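Local coordinates for putative protease (Parabacteroides distasonis ATCC 8503, PDB 3KD4), which is of unknown function but is probably an exported protease, with a middle region probably of transglutaminase-like fold, at residues A[6-11]-A[138-143]; A[372-377]-A[395-400]; A[123-128]-A[269-274]; A[345-350]-A[363-368]. All coordinates share one frame; numbering follows the deposited sequence.

Contact 1: residues A[6-11]-A[138-143]; sequences AEYGKV and SPVKEC
Val-140 wedges between Tyr-8 and Val-11, one methyl for each. Its CG2 reaches the base of the tyrosine side chain, 4.0 Å from Tyr-8 CB and close to CD2, while CG1 meets Val-11 CG2 at 3.8 Å, the two valines crossing at about a right angle. Chi1 of Val-140 (179°) sets this fork, with CG1 anti to the backbone N and CG2 anti to the carbonyl carbon. An alanine here would lose both methyls and would probably leave a gap between Tyr-8 and Val-11. Around these three side chains the two backbones are hydrogen-bonded. Tyr-8 N donates to Pro-139 O (2.8 Å), an oxygen that also lies in plane at the edge of the Tyr-8 ring, and Lys-141 N donates to Tyr-8 O (2.8 Å). Both chains then turn a corner, at Gly-9 and Lys-141, and Val-11 N picks up Glu-142 O at 2.8 Å. Beyond the corner Lys-10 and Glu-142 run side by side, ending in a long salt bridge from NZ to OE1 (3.8 Å). Water 1 donates to both Glu-142 OE1 and Val-11 O, and Arg-182 takes OE2, so the carboxylate is held at both oxygens. Further out, Tyr-43 bonds to Ser-138 OG and Asn-183 to Lys-141 NZ. Strands 6-17 and 140-150 form the one parallel pairing in an eight-stranded, otherwise antiparallel sheet, and Gly-9 with Lys-10 makes a classic beta bulge opposite Glu-30 of strand 23-33.

Contact 2: residues A[372-377]-A[395-400]; sequences IKESRS and PAISAG
Strand 370-380, outermost in a mixed five-stranded sheet, turns Ile-372, Glu-374 and Arg-376 toward the loop 395-400, whose Ile-397 packs against all three and on Val-427 of the next strand. The loop residues 397-400 run opposite to the strand. Ile-397 CD1 lies 3.8 Å from Ile-372 CG2 as the two side chains slide past each other, and CG2 of Ile-397 sits over one face of the Arg-376 guanidinium, offset toward its rim and 3.7 Å from NH2. The bend at chi2 of Arg-376 (-75°) turns CD back, and the group beyond closes a salt bridge with Glu-374, NH2 to OE1 at 2.7 Å. NH1 donates to Ser-375 O (2.8 Å) from above the carbonyl plane. At the other end Ile-372 CD1 is tight against Gly-400 CA (3.2 Å), where a CB would clash. An alanine in place of Arg-376 would probably leave Glu-374 OE1 without its charged mate and Ile-397 CG2 without its flat neighbour. Water 2 joins Glu-374 OE2 to Ala-399 N, water 3 Arg-376 NH2 to Ser-398 OG, and water 4 Arg-376 NE to Ala-396 O. The ion pair thus bonds within its own strand; between these segments isoleucine packing and bridging water make the contact, while Pro-395 O bonds to Tyr-429 of strand 423-433.

Contact 3: residues A[123-128]-A[269-274]; sequences GYYPAL and TGYTVR
Tyr-124 and Gly-270 bring two irregular loops to their nearest approach, with CA atoms 5.3 Å apart. Gly-270 and Tyr-271 both have positive phi, a left-handed kink that presents the glycine CA to the other loop. That CA lies over one face of the Tyr-124 ring, 3.8 Å from the centroid and 23° off the normal, a CH-pi contact displaced toward the rim at CE1; a CB on Gly-270 would run into CE1. The ring gets there because Tyr-124 CG is anti to the backbone N (chi1 -176°). Phe-54 stacks with the same ring, and Asn-51 ND2 is hydrogen-bonded to its OH. Tyr-124 CD2 in turn stands 3.5 Å above the centre of the Tyr-125 ring. Tyr-125 meets Tyr-271 obliquely, planes at 57° and centroids 5.9 Å apart: CE1 of Tyr-125 is 3.8 Å from CE2 of Tyr-271, and CD1 of Tyr-125 lies in the plane of the Tyr-271 ring at its edge. Ala-267 O bonds to Tyr-125 OH, anchoring that ring to the chain just before 269-274. Arg-221 of helix 211-222 touches Pro-126 and bonds to Gly-270 O. The arrangement is a tyrosine cluster packed on a glycine turn, joining a loop of the N-terminal beta region to the loop before helix 276-282, probably at a domain interface.

Contact 4: residues A[345-350]-A[363-368]; sequences PLTNRG and IEIETT
Thr-347 packs against Ile-365, Glu-366 and Thr-368 from a short, weakly bonded helix, 346-349, which follows edge strand 337-341 of an antiparallel five-stranded sheet. The facing residues belong to the loop that leads from that sheet into strand 370-380. The threonine's CB sits 3.4 Å from Glu-366 O and 3.5 Å from Thr-368 OG1. From there CG2 goes to the same Glu-366 O and to Ile-365 CG2 (3.8 Å), crossing the isoleucine at about a right angle. The other branch, OG1, lies between the backbone N and the carbonyl carbon (chi1 57°) and donates to water 5 at 2.7 Å. That water gives its own protons to Asn-348 OD1 and Thr-368 O, tying helix and loop together through one molecule. The backbone adds a bond of its own, Thr-368 N donating to Thr-347 O (2.9 Å). Behind Thr-347, Leu-346 CB touches Ile-365 CG2 at 4.0 Å, and Tyr-340 touches both the leucine and the isoleucine. The helix gives way at Gly-350, which has positive phi, and there Thr-367 OG1 comes within 3.4 Å of Gly-350 CA, occupying the place a CB would need.

The four contacts sample three parts of an elongated chain. Contact 1 lies inside the N-terminal beta sheet, and contact 3, its centre about 32 Å from that of contact 1, joins that region to the helical middle one; their segments alternate along the sequence. Contact 4 sits about 29 Å from contact 3, between centres, and its loop 363-368 leads within a few residues into strand 370-380 of contact 2, whose centre is about 25 Å from that of contact 4. The centres of contacts 1 and 2 are about 47 Å apart, on opposite sides of the chain's centre. No active site is established here. Glycerol lies near Glu-142 and Tyr-271, and phosphate near Lys-10, all probably from the crystallisation liquor.

Contact 1: residues A[6-11]-A[138-143]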
loop_
_atom_site.group_PDB
_atom_site.type_symbol
_atom_site.label_atom_id
_atom_site.label_comp_id
_atom_site.label_asym_id
_atom_site.label_seq_id
_atom_site.Cartn_x
_atom_site.Cartn_y
_atom_site.Cartn_z
ATOM N N ALA A 6 -3.184 24.949 5.216
ATOM C CA ALA A 6 -3.555 25.102 3.808
ATOM C C ALA A 6 -4.957 24.612 3.632
ATOM O O ALA A 6 -5.429 23.806 4.445
ATOM C CB ALA A 6 -2.585 24.317 2.896
ATOM N N GLU A 7 -5.614 25.087 2.568
ATOM C CA GLU A 7 -6.936 24.641 2.200
ATOM C C GLU A 7 -7.094 24.670 0.690
ATOM O O GLU A 7 -6.705 25.655 0.039
ATOM C CB GLU A 7 -7.964 25.585 2.807
ATOM C CG GLU A 7 -9.414 25.249 2.520
ATOM C CD GLU A 7 -10.320 26.392 2.920
ATOM O OE1 GLU A 7 -11.350 26.644 2.224
ATOM O OE2 GLU A 7 -9.959 27.083 3.903
ATOM N N TYR A 8 -7.673 23.622 0.134
ATOM C CA TYR A 8 -8.073 23.638 -1.274
ATOM C C TYR A 8 -9.445 24.265 -1.349
ATOM O O TYR A 8 -10.442 23.648 -0.963
ATOM C CB TYR A 8 -8.164 22.238 -1.858
ATOM C CG TYR A 8 -6.832 21.546 -2.055
ATOM C CD1 TYR A 8 -6.125 21.712 -3.237
ATOM C CD2 TYR A 8 -6.314 20.707 -1.089
ATOM C CE1 TYR A 8 -4.934 21.081 -3.438
ATOM C CE2 TYR A 8 -5.113 20.045 -1.285
ATOM C CZ TYR A 8 -4.435 20.248 -2.469
ATOM O OH TYR A 8 -3.238 19.653 -2.703
ATOM N N GLY A 9 -9.507 25.484 -1.861
ATOM C CA GLY A 9 -10.780 26.169 -2.047
ATOM C C GLY A 9 -11.612 25.431 -3.085
ATOM O O GLY A 9 -12.815 25.212 -2.908
ATOM N N LYS A 10 -10.961 25.001 -4.157
ATOM C CA LYS A 10 -11.647 24.245 -5.198
ATOM C C LYS A 10 -10.766 23.173 -5.788
ATOM O O LYS A 10 -9.543 23.378 -5.980
ATOM C CB LYS A 10 -12.054 25.161 -6.325
ATOM C CG LYS A 10 -13.145 26.132 -5.927
ATOM C CD LYS A 10 -13.755 26.784 -7.166
ATOM C CE LYS A 10 -14.622 28.024 -6.800
ATOM N NZ LYS A 10 -15.407 27.817 -5.542
ATOM N N VAL A 11 -11.388 22.031 -6.050
ATOM C CA VAL A 11 -10.830 20.977 -6.863
ATOM C C VAL A 11 -11.895 20.608 -7.925
ATOM O O VAL A 11 -13.122 20.483 -7.618
ATOM C CB VAL A 11 -10.450 19.766 -5.983
ATOM C CG1 VAL A 11 -10.011 18.572 -6.808
ATOM C CG2 VAL A 11 -9.347 20.166 -4.962
ATOM N N SER A 138 -4.978 18.423 3.323
ATOM C CA SER A 138 -5.661 19.649 3.723
ATOM C C SER A 138 -7.154 19.526 3.387
ATOM O O SER A 138 -7.538 18.761 2.470
ATOM C CB SER A 138 -5.048 20.823 2.938
ATOM O OG SER A 138 -3.680 21.008 3.255
ATOM N N PRO A 139 -7.994 20.303 4.067
ATOM C CA PRO A 139 -9.415 20.332 3.699
ATOM C C PRO A 139 -9.679 20.800 2.254
ATOM O O PRO A 139 -8.921 21.622 1.689
ATOM C CB PRO A 139 -10.033 21.362 4.655
ATOM C CG PRO A 139 -8.923 21.857 5.541
ATOM C CD PRO A 139 -7.634 21.331 5.073
ATOM N N VAL A 140 -10.757 20.274 1.688
ATOM C CA VAL A 140 -11.220 20.635 0.344
ATOM C C VAL A 140 -12.614 21.232 0.507
ATOM O O VAL A 140 -13.562 20.535 0.911
ATOM C CB VAL A 140 -11.236 19.427 -0.626
ATOM C CG1 VAL A 140 -11.752 19.879 -2.006
ATOM C CG2 VAL A 140 -9.841 18.792 -0.731
ATOM N N LYS A 141 -12.735 22.517 0.209
ATOM C CA LYS A 141 -13.992 23.235 0.396
ATOM C C LYS A 141 -15.040 22.774 -0.601
ATOM O O LYS A 141 -16.201 22.634 -0.257
ATOM C CB LYS A 141 -13.749 24.747 0.279
ATOM C CG LYS A 141 -14.977 25.625 0.455
ATOM C CD LYS A 141 -15.593 25.439 1.842
ATOM C CE LYS A 141 -16.614 26.523 2.210
ATOM N NZ LYS A 141 -17.380 26.096 3.422
ATOM N N GLU A 142 -14.613 22.540 -1.839
ATOM C CA GLU A 142 -15.488 22.073 -2.912
ATOM C C GLU A 142 -14.716 21.232 -3.908
ATOM O O GLU A 142 -13.695 21.677 -4.465
ATOM C CB GLU A 142 -16.099 23.246 -3.666
ATOM C CG GLU A 142 -17.084 22.841 -4.787
ATOM C CD GLU A 142 -17.530 24.055 -5.604
ATOM O OE1 GLU A 142 -16.801 24.448 -6.537
ATOM O OE2 GLU A 142 -18.609 24.609 -5.309
ATOM N N CYS A 143 -15.276 20.064 -4.192
ATOM C CA CYS A 143 -14.692 19.106 -5.080
ATOM C C CYS A 143 -15.778 18.683 -6.090
ATOM O O CYS A 143 -16.820 18.143 -5.688
ATOM C CB CYS A 143 -14.174 17.905 -4.296
ATOM S SG CYS A 143 -13.484 16.644 -5.364
HETATM O O HOH W 1 -14.818 22.834 -7.601
#

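Contact 2: residues A[372-377]-A[395-400]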
loop_
_atom_site.group_PDB
_atom_site.type_symbol
_atom_site.label_atom_id
_atom_site.label_comp_id
_atom_site.label_asym_id
_atom_site.label_seq_id
_atom_site.Cartn_x
_atom_site.Cartn_y
_atom_site.Cartn_z
ATOM N N ILE A 372 5.969 -15.974 15.662
ATOM C CA ILE A 372 7.375 -15.701 15.969
ATOM C C ILE A 372 7.826 -16.483 17.220
ATOM O O ILE A 372 7.147 -16.531 18.248
ATOM C CB ILE A 372 7.651 -14.189 16.094
ATOM C CG1 ILE A 372 7.574 -13.560 14.695
ATOM C CG2 ILE A 372 9.059 -13.916 16.668
ATOM C CD1 ILE A 372 7.189 -12.205 14.732
ATOM N N LYS A 373 8.954 -17.162 17.084
ATOM C CA LYS A 373 9.503 -17.933 18.197
ATOM C C LYS A 373 10.995 -17.748 18.162
ATOM O O LYS A 373 11.634 -18.133 17.198
ATOM C CB LYS A 373 9.120 -19.403 18.084
ATOM C CG LYS A 373 9.606 -20.263 19.260
ATOM C CD LYS A 373 8.899 -21.624 19.242
ATOM C CE LYS A 373 9.269 -22.470 20.462
ATOM N NZ LYS A 373 8.053 -23.194 20.982
ATOM N N GLU A 374 11.532 -17.090 19.190
ATOM C CA GLU A 374 12.950 -16.819 19.264
ATOM C C GLU A 374 13.523 -17.087 20.645
ATOM O O GLU A 374 12.794 -17.179 21.642
ATOM C CB GLU A 374 13.227 -15.388 18.873
ATOM C CG GLU A 374 12.854 -15.078 17.422
ATOM C CD GLU A 374 13.564 -13.846 16.898
ATOM O OE1 GLU A 374 14.584 -13.410 17.516
ATOM O OE2 GLU A 374 13.104 -13.307 15.873
ATOM N N SER A 375 14.847 -17.196 20.659
ATOM C CA SER A 375 15.639 -17.483 21.848
ATOM C C SER A 375 16.818 -16.538 21.915
ATOM O O SER A 375 17.379 -16.184 20.895
ATOM C CB SER A 375 16.180 -18.910 21.762
ATOM O OG SER A 375 15.152 -19.808 22.143
ATOM N N ARG A 376 17.175 -16.132 23.123
ATOM C CA ARG A 376 18.370 -15.346 23.362
ATOM C C ARG A 376 19.069 -15.844 24.626
ATOM O O ARG A 376 18.419 -16.298 25.576
ATOM C CB ARG A 376 18.029 -13.868 23.549
ATOM C CG ARG A 376 17.468 -13.178 22.351
ATOM C CD ARG A 376 18.529 -12.873 21.313
ATOM N NE ARG A 376 17.957 -12.143 20.189
ATOM C CZ ARG A 376 17.215 -12.691 19.233
ATOM N NH1 ARG A 376 16.952 -14.000 19.248
ATOM N NH2 ARG A 376 16.734 -11.930 18.250
ATOM N N SER A 377 20.397 -15.757 24.629
ATOM C CA SER A 377 21.184 -16.063 25.811
ATOM C C SER A 377 21.754 -14.774 26.362
ATOM O O SER A 377 22.173 -13.893 25.596
ATOM C CB SER A 377 22.327 -17.020 25.476
ATOM O OG SER A 377 21.802 -18.286 25.127
ATOM N N PRO A 395 17.553 -8.289 25.879
ATOM C CA PRO A 395 17.453 -7.555 24.604
ATOM C C PRO A 395 16.136 -7.774 23.859
ATOM O O PRO A 395 15.609 -8.873 23.852
ATOM C CB PRO A 395 18.624 -8.103 23.790
ATOM C CG PRO A 395 18.928 -9.427 24.391
ATOM C CD PRO A 395 18.592 -9.339 25.846
ATOM N N ALA A 396 15.609 -6.727 23.243
ATOM C CA ALA A 396 14.425 -6.854 22.394
ATOM C C ALA A 396 14.796 -7.597 21.131
ATOM O O ALA A 396 15.930 -7.499 20.671
ATOM C CB ALA A 396 13.890 -5.487 22.044
ATOM N N ILE A 397 13.859 -8.348 20.576
ATOM C CA ILE A 397 14.061 -8.939 19.255
ATOM C C ILE A 397 13.590 -7.928 18.210
ATOM O O ILE A 397 12.964 -6.937 18.569
ATOM C CB ILE A 397 13.308 -10.265 19.096
ATOM C CG1 ILE A 397 11.788 -10.043 19.044
ATOM C CG2 ILE A 397 13.686 -11.216 20.216
ATOM C CD1 ILE A 397 11.026 -11.252 18.577
ATOM N N SER A 398 13.875 -8.207 16.929
ATOM C CA SER A 398 13.567 -7.302 15.799
ATOM C C SER A 398 12.285 -7.608 15.057
ATOM O O SER A 398 11.516 -6.705 14.708
ATOM C CB SER A 398 14.666 -7.412 14.755
ATOM O OG SER A 398 15.917 -7.317 15.368
ATOM N N ALA A 399 12.101 -8.888 14.759
ATOM C CA ALA A 399 10.979 -9.353 13.965
ATOM C C ALA A 399 9.677 -9.219 14.748
ATOM O O ALA A 399 9.660 -9.309 15.973
ATOM C CB ALA A 399 11.205 -10.805 13.554
ATOM N N GLY A 400 8.578 -9.001 14.032
ATOM C CA GLY A 400 7.271 -8.970 14.651
ATOM C C GLY A 400 6.886 -7.594 15.160
ATOM O O GLY A 400 7.228 -6.579 14.539
HETATM O O HOH W 2 14.197 -11.018 15.588
HETATM O O HOH W 3 16.758 -9.520 17.120
HETATM O O HOH W 4 18.184 -9.581 20.003
#

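Contact 3: residues A[123-128]-A[269-274]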
loop_
_atom_site.group_PDB
_atom_site.type_symbol
_atom_site.label_atom_id
_atom_site.label_comp_id
_atom_site.label_asym_id
_atom_site.label_seq_id
_atom_site.Cartn_x
_atom_site.Cartn_y
_atom_site.Cartn_z
ATOM N N GLY A 123 -5.699 3.703 -28.377
ATOM C CA GLY A 123 -4.850 2.529 -28.373
ATOM C C GLY A 123 -3.963 2.333 -27.153
ATOM O O GLY A 123 -3.054 1.504 -27.183
ATOM N N TYR A 124 -4.129 3.127 -26.114
ATOM C CA TYR A 124 -3.274 3.027 -24.938
ATOM C C TYR A 124 -4.098 2.445 -23.788
ATOM O O TYR A 124 -3.683 1.506 -23.151
ATOM C CB TYR A 124 -2.746 4.404 -24.524
ATOM C CG TYR A 124 -1.788 4.390 -23.374
ATOM C CD1 TYR A 124 -0.627 3.633 -23.431
ATOM C CD2 TYR A 124 -2.036 5.122 -22.214
ATOM C CE1 TYR A 124 0.284 3.612 -22.380
ATOM C CE2 TYR A 124 -1.109 5.119 -21.138
ATOM C CZ TYR A 124 0.041 4.355 -21.240
ATOM O OH TYR A 124 0.966 4.304 -20.194
ATOM N N TYR A 125 -5.267 2.996 -23.511
ATOM C CA TYR A 125 -6.091 2.444 -22.436
ATOM C C TYR A 125 -7.227 1.623 -23.024
ATOM O O TYR A 125 -7.943 2.126 -23.867
ATOM C CB TYR A 125 -6.652 3.567 -21.601
ATOM C CG TYR A 125 -5.647 4.249 -20.723
ATOM C CD1 TYR A 125 -4.725 3.515 -19.981
ATOM C CD2 TYR A 125 -5.655 5.616 -20.573
ATOM C CE1 TYR A 125 -3.801 4.159 -19.155
ATOM C CE2 TYR A 125 -4.752 6.264 -19.710
ATOM C CZ TYR A 125 -3.819 5.517 -19.029
ATOM O OH TYR A 125 -2.914 6.144 -18.178
ATOM N N PRO A 126 -7.420 0.379 -22.558
ATOM C CA PRO A 126 -8.556 -0.416 -23.026
ATOM C C PRO A 126 -9.914 0.167 -22.670
ATOM O O PRO A 126 -10.881 -0.096 -23.370
ATOM C CB PRO A 126 -8.370 -1.757 -22.311
ATOM C CG PRO A 126 -6.977 -1.826 -21.935
ATOM C CD PRO A 126 -6.544 -0.408 -21.668
ATOM N N ALA A 127 -9.978 0.981 -21.621
ATOM C CA ALA A 127 -11.256 1.481 -21.117
ATOM C C ALA A 127 -11.016 2.721 -20.262
ATOM O O ALA A 127 -9.889 3.015 -19.921
ATOM C CB ALA A 127 -11.960 0.355 -20.276
ATOM N N LEU A 128 -12.075 3.463 -19.935
ATOM C CA LEU A 128 -11.992 4.481 -18.901
ATOM C C LEU A 128 -12.037 3.733 -17.561
ATOM O O LEU A 128 -12.945 2.947 -17.309
ATOM C CB LEU A 128 -13.139 5.503 -19.031
ATOM C CG LEU A 128 -13.139 6.640 -18.017
ATOM C CD1 LEU A 128 -11.792 7.421 -18.059
ATOM C CD2 LEU A 128 -14.276 7.666 -18.212
ATOM N N THR A 269 1.925 1.973 -17.895
ATOM C CA THR A 269 2.284 1.006 -18.932
ATOM C C THR A 269 1.052 0.654 -19.792
ATOM O O THR A 269 1.045 -0.329 -20.502
ATOM C CB THR A 269 2.922 -0.292 -18.321
ATOM O OG1 THR A 269 1.923 -1.057 -17.651
ATOM C CG2 THR A 269 4.003 0.037 -17.303
ATOM N N GLY A 270 -0.002 1.439 -19.723
ATOM C CA GLY A 270 -1.232 1.069 -20.441
ATOM C C GLY A 270 -1.833 -0.267 -20.002
ATOM O O GLY A 270 -2.504 -0.943 -20.800
ATOM N N TYR A 271 -1.610 -0.635 -18.742
ATOM C CA TYR A 271 -2.068 -1.914 -18.216
ATOM C C TYR A 271 -1.553 -3.125 -19.026
ATOM O O TYR A 271 -2.286 -4.084 -19.265
ATOM C CB TYR A 271 -3.616 -1.947 -18.104
ATOM C CG TYR A 271 -4.132 -0.873 -17.210
ATOM C CD1 TYR A 271 -4.211 -1.073 -15.841
ATOM C CD2 TYR A 271 -4.453 0.381 -17.713
ATOM C CE1 TYR A 271 -4.655 -0.090 -14.999
ATOM C CE2 TYR A 271 -4.919 1.390 -16.869
ATOM C CZ TYR A 271 -4.989 1.154 -15.521
ATOM O OH TYR A 271 -5.451 2.124 -14.687
ATOM N N THR A 272 -0.275 -3.109 -19.395
ATOM C CA THR A 272 0.250 -4.376 -19.922
ATOM C C THR A 272 1.699 -4.554 -19.513
ATOM O O THR A 272 2.159 -3.928 -18.522
ATOM C CB THR A 272 -0.027 -4.580 -21.461
ATOM O OG1 THR A 272 0.336 -5.934 -21.884
ATOM C CG2 THR A 272 0.706 -3.528 -22.267
ATOM N N VAL A 273 2.332 -5.530 -20.143
ATOM C CA VAL A 273 3.613 -6.062 -19.731
ATOM C C VAL A 273 4.502 -6.078 -20.928
ATOM O O VAL A 273 4.010 -6.093 -22.052
ATOM C CB VAL A 273 3.460 -7.503 -19.191
ATOM C CG1 VAL A 273 2.795 -7.478 -17.794
ATOM C CG2 VAL A 273 2.714 -8.463 -20.192
ATOM N N ARG A 274 5.817 -6.042 -20.705
ATOM C CA ARG A 274 6.732 -6.366 -21.774
ATOM C C ARG A 274 6.560 -7.832 -22.097
ATOM O O ARG A 274 6.012 -8.617 -21.321
ATOM C CB ARG A 274 8.184 -6.108 -21.403
ATOM C CG ARG A 274 8.517 -4.627 -21.299
ATOM C CD ARG A 274 9.911 -4.459 -20.721
ATOM N NE ARG A 274 9.924 -4.795 -19.304
ATOM C CZ ARG A 274 10.980 -5.215 -18.621
ATOM N NH1 ARG A 274 12.186 -5.332 -19.176
ATOM N NH2 ARG A 274 10.827 -5.510 -17.345
#

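Contact 4: residues A[345-350]-A[363-368]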
loop_
_atom_site.group_PDB
_atom_site.type_symbol
_atom_site.label_atom_id
_atom_site.label_comp_id
_atom_site.label_asym_id
_atom_site.label_seq_id
_atom_site.Cartn_x
_atom_site.Cartn_y
_atom_site.Cartn_z
ATOM N N PRO A 345 2.383 -11.695 2.872
ATOM C CA PRO A 345 1.405 -12.804 2.790
ATOM C C PRO A 345 -0.031 -12.323 2.700
ATOM O O PRO A 345 -0.435 -11.460 3.496
ATOM C CB PRO A 345 1.609 -13.558 4.105
ATOM C CG PRO A 345 3.026 -13.256 4.496
ATOM C CD PRO A 345 3.303 -11.855 4.014
ATOM N N LEU A 346 -0.801 -12.885 1.761
ATOM C CA LEU A 346 -2.215 -12.505 1.653
ATOM C C LEU A 346 -2.976 -12.798 2.926
ATOM O O LEU A 346 -3.915 -12.085 3.254
ATOM C CB LEU A 346 -2.916 -13.209 0.484
ATOM C CG LEU A 346 -2.566 -12.779 -0.925
ATOM C CD1 LEU A 346 -3.429 -13.600 -1.907
ATOM C CD2 LEU A 346 -2.800 -11.296 -1.145
ATOM N N THR A 347 -2.545 -13.814 3.663
ATOM C CA THR A 347 -3.202 -14.197 4.912
ATOM C C THR A 347 -2.928 -13.222 6.085
ATOM O O THR A 347 -3.525 -13.359 7.161
ATOM C CB THR A 347 -2.811 -15.635 5.295
ATOM O OG1 THR A 347 -1.375 -15.727 5.398
ATOM C CG2 THR A 347 -3.336 -16.636 4.225
ATOM N N ASN A 348 -2.062 -12.223 5.889
ATOM C CA ASN A 348 -1.896 -11.181 6.911
ATOM C C ASN A 348 -3.135 -10.326 7.033
ATOM O O ASN A 348 -3.621 -10.064 8.125
ATOM C CB ASN A 348 -0.667 -10.295 6.653
ATOM C CG ASN A 348 0.622 -10.975 6.994
ATOM O OD1 ASN A 348 0.665 -12.172 7.282
ATOM N ND2 ASN A 348 1.689 -10.210 6.989
ATOM N N ARG A 349 -3.663 -9.872 5.906
ATOM C CA ARG A 349 -4.868 -9.050 5.934
ATOM C C ARG A 349 -6.127 -9.885 5.729
ATOM O O ARG A 349 -7.233 -9.463 6.056
ATOM C CB ARG A 349 -4.759 -7.931 4.896
ATOM C CG ARG A 349 -3.605 -6.923 5.157
ATOM C CD ARG A 349 -3.468 -5.924 4.010
ATOM N NE ARG A 349 -4.750 -5.290 3.731
ATOM C CZ ARG A 349 -5.302 -4.336 4.483
ATOM N NH1 ARG A 349 -4.672 -3.859 5.555
ATOM N NH2 ARG A 349 -6.495 -3.842 4.169
ATOM N N GLY A 350 -5.979 -11.073 5.155
ATOM C CA GLY A 350 -7.095 -11.975 4.978
ATOM C C GLY A 350 -8.295 -11.323 4.339
ATOM O O GLY A 350 -8.192 -10.672 3.287
ATOM N N ILE A 363 -11.907 -15.204 -3.958
ATOM C CA ILE A 363 -11.264 -16.159 -3.042
ATOM C C ILE A 363 -11.381 -15.660 -1.607
ATOM O O ILE A 363 -10.943 -14.567 -1.283
ATOM C CB ILE A 363 -9.809 -16.355 -3.374
ATOM C CG1 ILE A 363 -9.660 -16.772 -4.830
ATOM C CG2 ILE A 363 -9.179 -17.414 -2.417
ATOM C CD1 ILE A 363 -8.230 -16.984 -5.274
ATOM N N GLU A 364 -11.980 -16.466 -0.755
ATOM C CA GLU A 364 -12.134 -16.126 0.655
ATOM C C GLU A 364 -10.822 -16.446 1.390
ATOM O O GLU A 364 -10.664 -17.550 1.923
ATOM C CB GLU A 364 -13.316 -16.931 1.215
ATOM C CG GLU A 364 -13.637 -16.714 2.672
ATOM C CD GLU A 364 -14.780 -17.619 3.138
ATOM O OE1 GLU A 364 -15.640 -18.006 2.307
ATOM O OE2 GLU A 364 -14.794 -17.948 4.334
ATOM N N ILE A 365 -9.882 -15.506 1.389
ATOM C CA ILE A 365 -8.548 -15.731 1.954
ATOM C C ILE A 365 -8.707 -15.770 3.475
ATOM O O ILE A 365 -9.370 -14.916 4.048
ATOM C CB ILE A 365 -7.530 -14.611 1.614
ATOM C CG1 ILE A 365 -7.400 -14.408 0.083
ATOM C CG2 ILE A 365 -6.128 -14.923 2.233
ATOM C CD1 ILE A 365 -6.733 -15.559 -0.601
ATOM N N GLU A 366 -8.119 -16.774 4.106
ATOM C CA GLU A 366 -8.146 -16.863 5.576
ATOM C C GLU A 366 -7.163 -15.857 6.183
ATOM O O GLU A 366 -6.227 -15.387 5.504
ATOM C CB GLU A 366 -7.814 -18.269 6.057
ATOM C CG GLU A 366 -6.364 -18.660 5.838
ATOM C CD GLU A 366 -6.074 -20.148 6.167
ATOM O OE1 GLU A 366 -6.983 -20.884 6.633
ATOM O OE2 GLU A 366 -4.924 -20.573 5.906
ATOM N N THR A 367 -7.430 -15.494 7.431
ATOM C CA THR A 367 -6.605 -14.565 8.176
ATOM C C THR A 367 -5.766 -15.422 9.113
ATOM O O THR A 367 -6.323 -16.132 9.931
ATOM C CB THR A 367 -7.457 -13.570 8.959
ATOM O OG1 THR A 367 -8.343 -12.867 8.048
ATOM C CG2 THR A 367 -6.559 -12.564 9.679
ATOM N N THR A 368 -4.449 -15.423 8.936
ATOM C CA THR A 368 -3.540 -16.325 9.655
ATOM C C THR A 368 -2.545 -15.478 10.452
ATOM O O THR A 368 -1.910 -14.602 9.884
ATOM C CB THR A 368 -2.719 -17.216 8.678
ATOM O OG1 THR A 368 -3.596 -17.964 7.841
ATOM C CG2 THR A 368 -1.829 -18.183 9.429
HETATM O O HOH W 5 -0.375 -14.580 7.621
HETATM O O HOH W 6 -3.040 -12.005 10.214
HETATM O O HOH W 7 -9.562 -10.417 8.320
#